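Local coordinates for protein EreC (Klebsiella pneumoniae, PDB 6XCQ) that probably hydrolyses the macrolactone ester of erythromycin and related macrolides, an esterase activity that gives resistance to these antibiotics, at residues A80-E88 with W138-R148; L303-K312 with D337-H345. The protein carries 1 engineered substitution. One frame throughout, in Å; residues are numbered along the deposited sequence.

Interaction 1 of 2, residues A80-E88 with W138-R148; sequences ASLIRYLVE and WIKSYLRESGR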
loop_
_atom_site.group_PDB
_atom_site.type_symbol
_atom_site.label_atom_id
_atom_site.label_comp_id
_atom_site.label_asym_id
_atom_site.label_seq_id
_atom_site.Cartn_x
_atom_site.Cartn_y
_atom_site.Cartn_z
ATOM N N ALA A 80 -5.639 -7.066 11.678
ATOM C CA ALA A 80 -6.975 -7.645 11.745
ATOM C C ALA A 80 -7.738 -7.112 12.948
ATOM O O ALA A 80 -8.928 -6.786 12.846
ATOM C CB ALA A 80 -6.888 -9.170 11.790
ATOM N N SER A 81 -7.065 -6.996 14.097
ATOM C CA SER A 81 -7.742 -6.464 15.279
ATOM C C SER A 81 -8.184 -5.019 15.065
ATOM O O SER A 81 -9.298 -4.638 15.434
ATOM C CB SER A 81 -6.826 -6.565 16.501
ATOM O OG SER A 81 -6.701 -7.924 16.901
ATOM N N LEU A 82 -7.314 -4.189 14.496
ATOM C CA LEU A 82 -7.676 -2.791 14.335
ATOM C C LEU A 82 -8.700 -2.606 13.216
ATOM O O LEU A 82 -9.477 -1.652 13.249
ATOM C CB LEU A 82 -6.421 -1.965 14.087
ATOM C CG LEU A 82 -5.686 -1.713 15.406
ATOM C CD1 LEU A 82 -4.269 -1.229 15.188
ATOM C CD2 LEU A 82 -6.479 -0.707 16.224
ATOM N N ILE A 83 -8.726 -3.507 12.236
ATOM C CA ILE A 83 -9.821 -3.506 11.263
ATOM C C ILE A 83 -11.147 -3.756 11.981
ATOM O O ILE A 83 -12.122 -3.020 11.792
ATOM C CB ILE A 83 -9.553 -4.547 10.155
ATOM C CG1 ILE A 83 -8.411 -4.072 9.258
ATOM C CG2 ILE A 83 -10.792 -4.789 9.302
ATOM C CD1 ILE A 83 -7.793 -5.177 8.391
ATOM N N ARG A 84 -11.180 -4.758 12.871
ATOM C CA ARG A 84 -12.382 -5.005 13.670
ATOM C C ARG A 84 -12.831 -3.747 14.408
ATOM O O ARG A 84 -14.012 -3.388 14.388
ATOM C CB ARG A 84 -12.134 -6.139 14.669
ATOM C CG ARG A 84 -12.378 -7.528 14.112
ATOM C CD ARG A 84 -12.617 -8.516 15.237
ATOM N NE ARG A 84 -13.922 -8.283 15.844
ATOM C CZ ARG A 84 -14.284 -8.724 17.041
ATOM N NH1 ARG A 84 -13.430 -9.426 17.782
ATOM N NH2 ARG A 84 -15.501 -8.453 17.500
ATOM N N TYR A 85 -11.894 -3.058 15.063
ATOM C CA TYR A 85 -12.248 -1.849 15.802
ATOM C C TYR A 85 -12.800 -0.762 14.882
ATOM O O TYR A 85 -13.811 -0.121 15.192
ATOM C CB TYR A 85 -11.023 -1.342 16.561
ATOM C CG TYR A 85 -11.167 0.063 17.079
ATOM C CD1 TYR A 85 -11.983 0.343 18.168
ATOM C CD2 TYR A 85 -10.472 1.107 16.492
ATOM C CE1 TYR A 85 -12.099 1.630 18.658
ATOM C CE2 TYR A 85 -10.584 2.393 16.966
ATOM C CZ TYR A 85 -11.397 2.650 18.051
ATOM O OH TYR A 85 -11.497 3.939 18.518
ATOM N N LEU A 86 -12.136 -0.522 13.751
ATOM C CA LEU A 86 -12.568 0.556 12.866
ATOM C C LEU A 86 -13.888 0.211 12.189
ATOM O O LEU A 86 -14.757 1.078 12.021
ATOM C CB LEU A 86 -11.489 0.843 11.823
ATOM C CG LEU A 86 -10.200 1.451 12.376
ATOM C CD1 LEU A 86 -9.078 1.435 11.324
ATOM C CD2 LEU A 86 -10.491 2.845 12.878
ATOM N N VAL A 87 -14.064 -1.053 11.813
ATOM C CA VAL A 87 -15.300 -1.463 11.158
ATOM C C VAL A 87 -16.447 -1.480 12.157
ATOM O O VAL A 87 -17.491 -0.850 11.942
ATOM C CB VAL A 87 -15.123 -2.831 10.479
ATOM C CG1 VAL A 87 -16.493 -3.419 10.115
ATOM C CG2 VAL A 87 -14.265 -2.684 9.245
ATOM N N GLU A 88 -16.264 -2.171 13.279
ATOM C CA GLU A 88 -17.393 -2.411 14.168
ATOM C C GLU A 88 -17.711 -1.236 15.072
ATOM O O GLU A 88 -18.848 -1.132 15.547
ATOM C CB GLU A 88 -17.151 -3.653 15.011
ATOM C CG GLU A 88 -17.021 -4.885 14.179
ATOM C CD GLU A 88 -16.720 -6.081 15.031
ATOM O OE1 GLU A 88 -16.936 -5.975 16.253
ATOM O OE2 GLU A 88 -16.253 -7.101 14.492
ATOM N N TRP A 138 -8.137 -14.033 6.597
ATOM C CA TRP A 138 -8.922 -13.683 7.775
ATOM C C TRP A 138 -10.132 -12.822 7.404
ATOM O O TRP A 138 -11.251 -13.080 7.859
ATOM C CB TRP A 138 -8.042 -12.968 8.807
ATOM C CG TRP A 138 -8.871 -12.445 9.920
ATOM C CD1 TRP A 138 -9.318 -13.141 11.009
ATOM C CD2 TRP A 138 -9.397 -11.126 10.041
ATOM N NE1 TRP A 138 -10.085 -12.323 11.809
ATOM C CE2 TRP A 138 -10.144 -11.080 11.237
ATOM C CE3 TRP A 138 -9.309 -9.972 9.256
ATOM C CZ2 TRP A 138 -10.799 -9.936 11.657
ATOM C CZ3 TRP A 138 -9.948 -8.840 9.683
ATOM C CH2 TRP A 138 -10.687 -8.824 10.872
ATOM N N ILE A 139 -9.925 -11.802 6.564
ATOM C CA ILE A 139 -11.012 -10.898 6.181
ATOM C C ILE A 139 -12.191 -11.682 5.608
ATOM O O ILE A 139 -13.354 -11.441 5.958
ATOM C CB ILE A 139 -10.510 -9.852 5.169
ATOM C CG1 ILE A 139 -9.782 -8.701 5.862
ATOM C CG2 ILE A 139 -11.670 -9.302 4.339
ATOM C CD1 ILE A 139 -9.150 -7.728 4.867
ATOM N N LYS A 140 -11.904 -12.629 4.716
ATOM C CA LYS A 140 -12.981 -13.394 4.091
ATOM C C LYS A 140 -13.799 -14.144 5.138
ATOM O O LYS A 140 -15.033 -14.113 5.110
ATOM C CB LYS A 140 -12.406 -14.357 3.051
ATOM C CG LYS A 140 -13.441 -15.249 2.365
ATOM C CD LYS A 140 -12.813 -16.088 1.254
ATOM C CE LYS A 140 -13.888 -16.899 0.457
ATOM N NZ LYS A 140 -13.250 -17.611 -0.700
ATOM N N SER A 141 -13.132 -14.813 6.084
ATOM C CA SER A 141 -13.862 -15.491 7.153
ATOM C C SER A 141 -14.649 -14.496 7.983
ATOM O O SER A 141 -15.855 -14.671 8.215
ATOM C CB SER A 141 -12.898 -16.279 8.041
ATOM O OG SER A 141 -12.048 -17.105 7.266
ATOM N N TYR A 142 -13.974 -13.442 8.439
ATOM C CA TYR A 142 -14.617 -12.386 9.217
ATOM C C TYR A 142 -15.882 -11.862 8.537
ATOM O O TYR A 142 -16.930 -11.706 9.175
ATOM C CB TYR A 142 -13.622 -11.247 9.443
ATOM C CG TYR A 142 -14.231 -10.024 10.083
ATOM C CD1 TYR A 142 -14.717 -10.064 11.387
ATOM C CD2 TYR A 142 -14.295 -8.821 9.395
ATOM C CE1 TYR A 142 -15.266 -8.945 11.980
ATOM C CE2 TYR A 142 -14.849 -7.692 9.977
ATOM C CZ TYR A 142 -15.330 -7.763 11.269
ATOM O OH TYR A 142 -15.869 -6.644 11.846
ATOM N N LEU A 143 -15.799 -11.560 7.243
ATOM C CA LEU A 143 -16.972 -11.024 6.550
ATOM C C LEU A 143 -18.091 -12.059 6.470
ATOM O O LEU A 143 -19.255 -11.743 6.740
ATOM C CB LEU A 143 -16.580 -10.538 5.157
ATOM C CG LEU A 143 -15.632 -9.338 5.188
ATOM C CD1 LEU A 143 -15.282 -8.889 3.787
ATOM C CD2 LEU A 143 -16.217 -8.194 6.009
ATOM N N ARG A 144 -17.758 -13.306 6.130
ATOM C CA ARG A 144 -18.777 -14.350 6.070
ATOM C C ARG A 144 -19.442 -14.557 7.426
ATOM O O ARG A 144 -20.673 -14.546 7.534
ATOM C CB ARG A 144 -18.164 -15.659 5.581
ATOM C CG ARG A 144 -19.097 -16.850 5.748
ATOM C CD ARG A 144 -18.520 -18.135 5.165
ATOM N NE ARG A 144 -17.335 -18.596 5.889
ATOM C CZ ARG A 144 -16.091 -18.510 5.427
ATOM N NH1 ARG A 144 -15.072 -18.956 6.156
ATOM N NH2 ARG A 144 -15.859 -17.983 4.228
ATOM N N GLU A 145 -18.639 -14.751 8.477
ATOM C CA GLU A 145 -19.194 -15.066 9.788
ATOM C C GLU A 145 -19.931 -13.874 10.389
ATOM O O GLU A 145 -20.953 -14.047 11.063
ATOM C CB GLU A 145 -18.078 -15.567 10.715
ATOM C CG GLU A 145 -17.591 -16.972 10.315
ATOM C CD GLU A 145 -16.235 -17.360 10.901
ATOM O OE1 GLU A 145 -15.736 -16.653 11.803
ATOM O OE2 GLU A 145 -15.671 -18.384 10.451
ATOM N N SER A 146 -19.446 -12.659 10.149
ATOM C CA SER A 146 -20.083 -11.477 10.709
ATOM C C SER A 146 -21.222 -10.947 9.850
ATOM O O SER A 146 -22.008 -10.126 10.334
ATOM C CB SER A 146 -19.050 -10.371 10.913
ATOM O OG SER A 146 -18.801 -9.699 9.688
ATOM N N GLY A 147 -21.334 -11.391 8.601
ATOM C CA GLY A 147 -22.303 -10.837 7.677
ATOM C C GLY A 147 -22.004 -9.434 7.199
ATOM O O GLY A 147 -22.817 -8.868 6.467
ATOM N N ARG A 148 -20.874 -8.849 7.586
ATOM C CA ARG A 148 -20.549 -7.491 7.181
ATOM C C ARG A 148 -19.999 -7.468 5.752
ATOM O O ARG A 148 -19.708 -8.502 5.142
ATOM C CB ARG A 148 -19.553 -6.865 8.159
ATOM C CG ARG A 148 -20.065 -6.804 9.596
ATOM C CD ARG A 148 -18.964 -6.444 10.590
ATOM N NE ARG A 148 -19.493 -6.090 11.907
ATOM C CZ ARG A 148 -20.043 -4.912 12.197
ATOM N NH1 ARG A 148 -20.487 -4.665 13.421
ATOM N NH2 ARG A 148 -20.145 -3.979 11.260
HETATM O O HOH W 1 -21.247 -2.182 14.260
#
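A80 and W138 lie 7.5 Å apart at their CA atoms where helix 80-88 runs beside helix 138-146; the axes diverge by 34° and come no closer than 11.5 Å, a wide spacing bridged by large aromatic rings. Small A80 suits the near end: its CB sits over one face of the W138 indole, 3.5 Å from the six-membered ring centroid, a CH-pi contact, while CB of Y142 covers the opposite face. R84 CG meets the indole edge, and W138 NE1 hydrogen-bonds to Q43 OE1. The Y142 ring swings beside its own carbonyl carbon (chi1 173°), which carries the hydroxyl across to helix 80-88, where it donates 2.7 Å to the anti lone pair of E88 OE2. R84 grips this carboxylate side-on, NE to OE2 at 2.9 Å and NH2 to OE1, so two donors hold OE2; R84 NH1 hydrogen-bonds to P42 O. Past G147, whose positive phi ends the helix, R148 lays a guanidinium face on E88 CG, 3.6 Å from NH1; water 1 joins NH1 to E88 O. Such a crossing, both helices running the same general way, is as found for neighbouring helices on an alpha/beta sheet; I83 and I139 both reach strand 94-97.

Interaction 2 of 2, residues L303-K312 with D337-H345; sequences LLAHNNNLQK and DYRAIAFTH. Engineered in segment 303-312: N309 (natural residue His).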
loop_
_atom_site.group_PDB
_atom_site.type_symbol
_atom_site.label_atom_id
_atom_site.label_comp_id
_atom_site.label_asym_id
_atom_site.label_seq_id
_atom_site.Cartn_x
_atom_site.Cartn_y
_atom_site.Cartn_z
ATOM N N LEU A 303 -6.329 2.118 5.124
ATOM C CA LEU A 303 -5.226 1.903 4.184
ATOM C C LEU A 303 -4.208 0.968 4.825
ATOM O O LEU A 303 -3.688 1.267 5.903
ATOM C CB LEU A 303 -4.548 3.219 3.795
ATOM C CG LEU A 303 -5.434 4.314 3.208
ATOM C CD1 LEU A 303 -4.561 5.536 2.844
ATOM C CD2 LEU A 303 -6.179 3.757 1.998
ATOM N N LEU A 304 -3.919 -0.154 4.163
ATOM C CA LEU A 304 -2.949 -1.132 4.663
ATOM C C LEU A 304 -1.673 -0.919 3.858
ATOM O O LEU A 304 -1.522 -1.432 2.746
ATOM C CB LEU A 304 -3.489 -2.560 4.519
ATOM C CG LEU A 304 -4.786 -2.937 5.250
ATOM C CD1 LEU A 304 -5.038 -4.461 5.170
ATOM C CD2 LEU A 304 -4.743 -2.476 6.711
ATOM N N ALA A 305 -0.767 -0.106 4.389
ATOM C CA ALA A 305 0.473 0.168 3.682
ATOM C C ALA A 305 1.613 0.218 4.693
ATOM O O ALA A 305 1.395 0.154 5.902
ATOM C CB ALA A 305 0.370 1.465 2.871
ATOM N N HIS A 306 2.837 0.327 4.189
ATOM C CA HIS A 306 4.006 0.361 5.064
ATOM C C HIS A 306 4.004 1.654 5.886
ATOM O O HIS A 306 3.443 2.670 5.457
ATOM C CB HIS A 306 5.279 0.258 4.218
ATOM C CG HIS A 306 6.502 -0.162 4.981
ATOM N ND1 HIS A 306 7.262 0.725 5.705
ATOM C CD2 HIS A 306 7.107 -1.369 5.109
ATOM C CE1 HIS A 306 8.286 0.087 6.250
ATOM N NE2 HIS A 306 8.220 -1.184 5.900
ATOM N N ASN A 307 4.613 1.604 7.089
ATOM C CA ASN A 307 4.878 2.822 7.868
ATOM C C ASN A 307 5.450 3.926 6.987
ATOM O O ASN A 307 5.034 5.088 7.070
ATOM C CB ASN A 307 5.872 2.557 9.011
ATOM C CG ASN A 307 5.266 1.801 10.188
ATOM O OD1 ASN A 307 4.100 1.404 10.172
ATOM N ND2 ASN A 307 6.079 1.598 11.226
ATOM N N ASN A 308 6.442 3.580 6.160
ATOM C CA ASN A 308 7.094 4.571 5.310
ATOM C C ASN A 308 6.132 5.200 4.303
ATOM O O ASN A 308 6.392 6.315 3.839
ATOM C CB ASN A 308 8.269 3.945 4.556
ATOM C CG ASN A 308 9.379 3.467 5.481
ATOM O OD1 ASN A 308 9.288 3.580 6.694
ATOM N ND2 ASN A 308 10.427 2.913 4.899
ATOM N N ASN A 309 5.044 4.518 3.935
ATOM C CA ASN A 309 4.092 5.141 3.016
ATOM C C ASN A 309 3.062 5.984 3.760
ATOM O O ASN A 309 2.642 7.031 3.258
ATOM C CB ASN A 309 3.342 4.098 2.170
ATOM C CG ASN A 309 4.261 3.198 1.367
ATOM O OD1 ASN A 309 4.315 1.994 1.602
ATOM N ND2 ASN A 309 4.951 3.770 0.387
ATOM N N LEU A 310 2.639 5.539 4.942
ATOM C CA LEU A 310 1.618 6.247 5.701
ATOM C C LEU A 310 2.153 7.494 6.388
ATOM O O LEU A 310 1.360 8.382 6.730
ATOM C CB LEU A 310 1.018 5.324 6.764
ATOM C CG LEU A 310 0.314 4.038 6.322
ATOM C CD1 LEU A 310 -0.155 3.311 7.563
ATOM C CD2 LEU A 310 -0.867 4.343 5.436
ATOM N N GLN A 311 3.464 7.552 6.624
ATOM C CA GLN A 311 4.099 8.658 7.340
ATOM C C GLN A 311 3.698 9.995 6.729
ATOM O O GLN A 311 3.535 10.104 5.514
ATOM C CB GLN A 311 5.621 8.481 7.271
ATOM C CG GLN A 311 6.430 9.422 8.143
ATOM C CD GLN A 311 7.879 8.997 8.252
ATOM O OE1 GLN A 311 8.190 7.825 8.509
ATOM N NE2 GLN A 311 8.778 9.945 8.051
ATOM N N LYS A 312 3.504 11.016 7.567
ATOM C CA LYS A 312 3.015 12.296 7.054
ATOM C C LYS A 312 4.119 13.330 6.866
ATOM O O LYS A 312 3.835 14.447 6.436
ATOM C CB LYS A 312 1.916 12.850 7.974
ATOM C CG LYS A 312 0.744 11.874 8.157
ATOM C CD LYS A 312 -0.433 12.466 8.942
ATOM C CE LYS A 312 -0.119 12.664 10.409
ATOM N NZ LYS A 312 -1.368 12.985 11.187
ATOM N N ASP A 337 -8.906 14.877 7.493
ATOM C CA ASP A 337 -9.559 13.626 7.859
ATOM C C ASP A 337 -8.683 12.394 7.592
ATOM O O ASP A 337 -9.211 11.290 7.437
ATOM C CB ASP A 337 -10.888 13.502 7.112
ATOM C CG ASP A 337 -10.709 13.535 5.606
ATOM O OD1 ASP A 337 -9.552 13.628 5.153
ATOM O OD2 ASP A 337 -11.718 13.464 4.866
ATOM N N TYR A 338 -7.366 12.567 7.508
ATOM C CA TYR A 338 -6.421 11.463 7.387
ATOM C C TYR A 338 -5.741 11.223 8.726
ATOM O O TYR A 338 -5.291 12.174 9.373
ATOM C CB TYR A 338 -5.358 11.757 6.326
ATOM C CG TYR A 338 -4.254 10.719 6.272
ATOM C CD1 TYR A 338 -4.528 9.407 5.919
ATOM C CD2 TYR A 338 -2.936 11.057 6.557
ATOM C CE1 TYR A 338 -3.505 8.446 5.860
ATOM C CE2 TYR A 338 -1.917 10.113 6.493
ATOM C CZ TYR A 338 -2.209 8.814 6.149
ATOM O OH TYR A 338 -1.197 7.873 6.111
ATOM N N ARG A 339 -5.651 9.951 9.130
ATOM C CA ARG A 339 -4.900 9.552 10.319
ATOM C C ARG A 339 -3.978 8.395 9.961
ATOM O O ARG A 339 -4.339 7.546 9.142
ATOM C CB ARG A 339 -5.832 9.125 11.469
ATOM C CG ARG A 339 -6.972 10.100 11.780
ATOM C CD ARG A 339 -6.521 11.379 12.491
ATOM N NE ARG A 339 -7.709 12.166 12.834
ATOM C CZ ARG A 339 -8.194 13.179 12.111
ATOM N NH1 ARG A 339 -7.574 13.584 11.007
ATOM N NH2 ARG A 339 -9.307 13.793 12.496
ATOM N N ALA A 340 -2.792 8.357 10.583
ATOM C CA ALA A 340 -1.776 7.341 10.298
ATOM C C ALA A 340 -1.344 6.662 11.592
ATOM O O ALA A 340 -0.855 7.327 12.511
ATOM C CB ALA A 340 -0.556 7.964 9.610
ATOM N N ILE A 341 -1.484 5.345 11.652
ATOM C CA ILE A 341 -1.059 4.573 12.814
ATOM C C ILE A 341 0.131 3.712 12.389
ATOM O O ILE A 341 -0.014 2.793 11.572
ATOM C CB ILE A 341 -2.200 3.724 13.384
ATOM C CG1 ILE A 341 -3.461 4.588 13.561
ATOM C CG2 ILE A 341 -1.755 3.084 14.706
ATOM C CD1 ILE A 341 -4.646 3.868 14.165
ATOM N N ALA A 342 1.317 4.049 12.888
ATOM C CA ALA A 342 2.503 3.233 12.652
ATOM C C ALA A 342 2.488 1.988 13.537
ATOM O O ALA A 342 1.969 2.014 14.653
ATOM C CB ALA A 342 3.772 4.027 12.929
ATOM N N PHE A 343 3.046 0.891 13.018
ATOM C CA PHE A 343 3.234 -0.353 13.768
ATOM C C PHE A 343 4.726 -0.594 13.910
ATOM O O PHE A 343 5.444 -0.583 12.905
ATOM C CB PHE A 343 2.636 -1.575 13.053
ATOM C CG PHE A 343 1.149 -1.670 13.075
ATOM C CD1 PHE A 343 0.344 -0.540 13.181
ATOM C CD2 PHE A 343 0.541 -2.904 12.912
ATOM C CE1 PHE A 343 -1.053 -0.646 13.157
ATOM C CE2 PHE A 343 -0.848 -3.017 12.892
ATOM C CZ PHE A 343 -1.639 -1.884 13.019
ATOM N N THR A 344 5.195 -0.860 15.127
ATOM C CA THR A 344 6.588 -1.243 15.302
ATOM C C THR A 344 6.657 -2.406 16.298
ATOM O O THR A 344 5.636 -2.995 16.656
ATOM C CB THR A 344 7.444 -0.034 15.703
ATOM O OG1 THR A 344 8.828 -0.407 15.627
ATOM C CG2 THR A 344 7.096 0.454 17.109
ATOM N N HIS A 345 7.868 -2.770 16.723
ATOM C CA HIS A 345 8.022 -3.995 17.505
ATOM C C HIS A 345 9.301 -3.945 18.319
ATOM O O HIS A 345 10.221 -3.174 18.032
ATOM C CB HIS A 345 8.046 -5.237 16.598
ATOM C CG HIS A 345 9.284 -5.323 15.765
ATOM N ND1 HIS A 345 10.421 -5.987 16.183
ATOM C CD2 HIS A 345 9.580 -4.788 14.554
ATOM C CE1 HIS A 345 11.358 -5.873 15.257
ATOM N NE2 HIS A 345 10.876 -5.145 14.258
HETATM O O HOH W 2 -3.523 14.244 8.865
#
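N307 meets the backbone of strand 338-345 with both ends of its amide. From CB, the N307 side chain passes to CG, set beside its own backbone N (chi1 -75°), which brings the amide alongside F343. OD1 then accepts from F343 N at 3.1 Å, nearly straight at 168°, and lies 3.5 Å from A342 CA. ND2 donates to F343 O at 2.8 Å, approaching from above the carbonyl plane. Asparagine suits this place because one short amide offers both an acceptor and a donor to the same residue. Farther along, the Y338 hydroxyl donates to L310 O at 2.7 Å, in the carbonyl plane and on a lone pair, capturing a carbonyl at the end of helix 307-310. Small A340 puts CB 4.2 Å from L310 CB. K312 lays its CG against the Y338 ring edge, 3.6 Å from CE2, and sends NZ on to D422. At the helix start H306 ND1 accepts from N308 N; the engineered N309 (naturally His) completes a capping box through a weak bond from H306 N. Polar bonds at both ends of a buried turn, with aliphatic carbon between them, probably limit both sliding and rotation of helix 307-310 against the strand.

Interaction 2 is the more deeply buried, its centre about 10 Å from the centre of the chain against about 19 Å for interaction 1, and the two centres are about 20 Å apart. Neither shares a segment with the other, yet they touch: L82 CD1 packs on F343 CZ at 3.5 Å, and I83 CD1 lies 4.3 Å from L304 CD1. I83, which also meets W138, thus joins the helix pair to the sheet. Chemistry follows place. Between the partly buried helices a tyrosine bonds a carboxylate already paired with arginine, whereas in the buried helix-on-strand contact side chains bond backbone groups, with no charged pair between the segments.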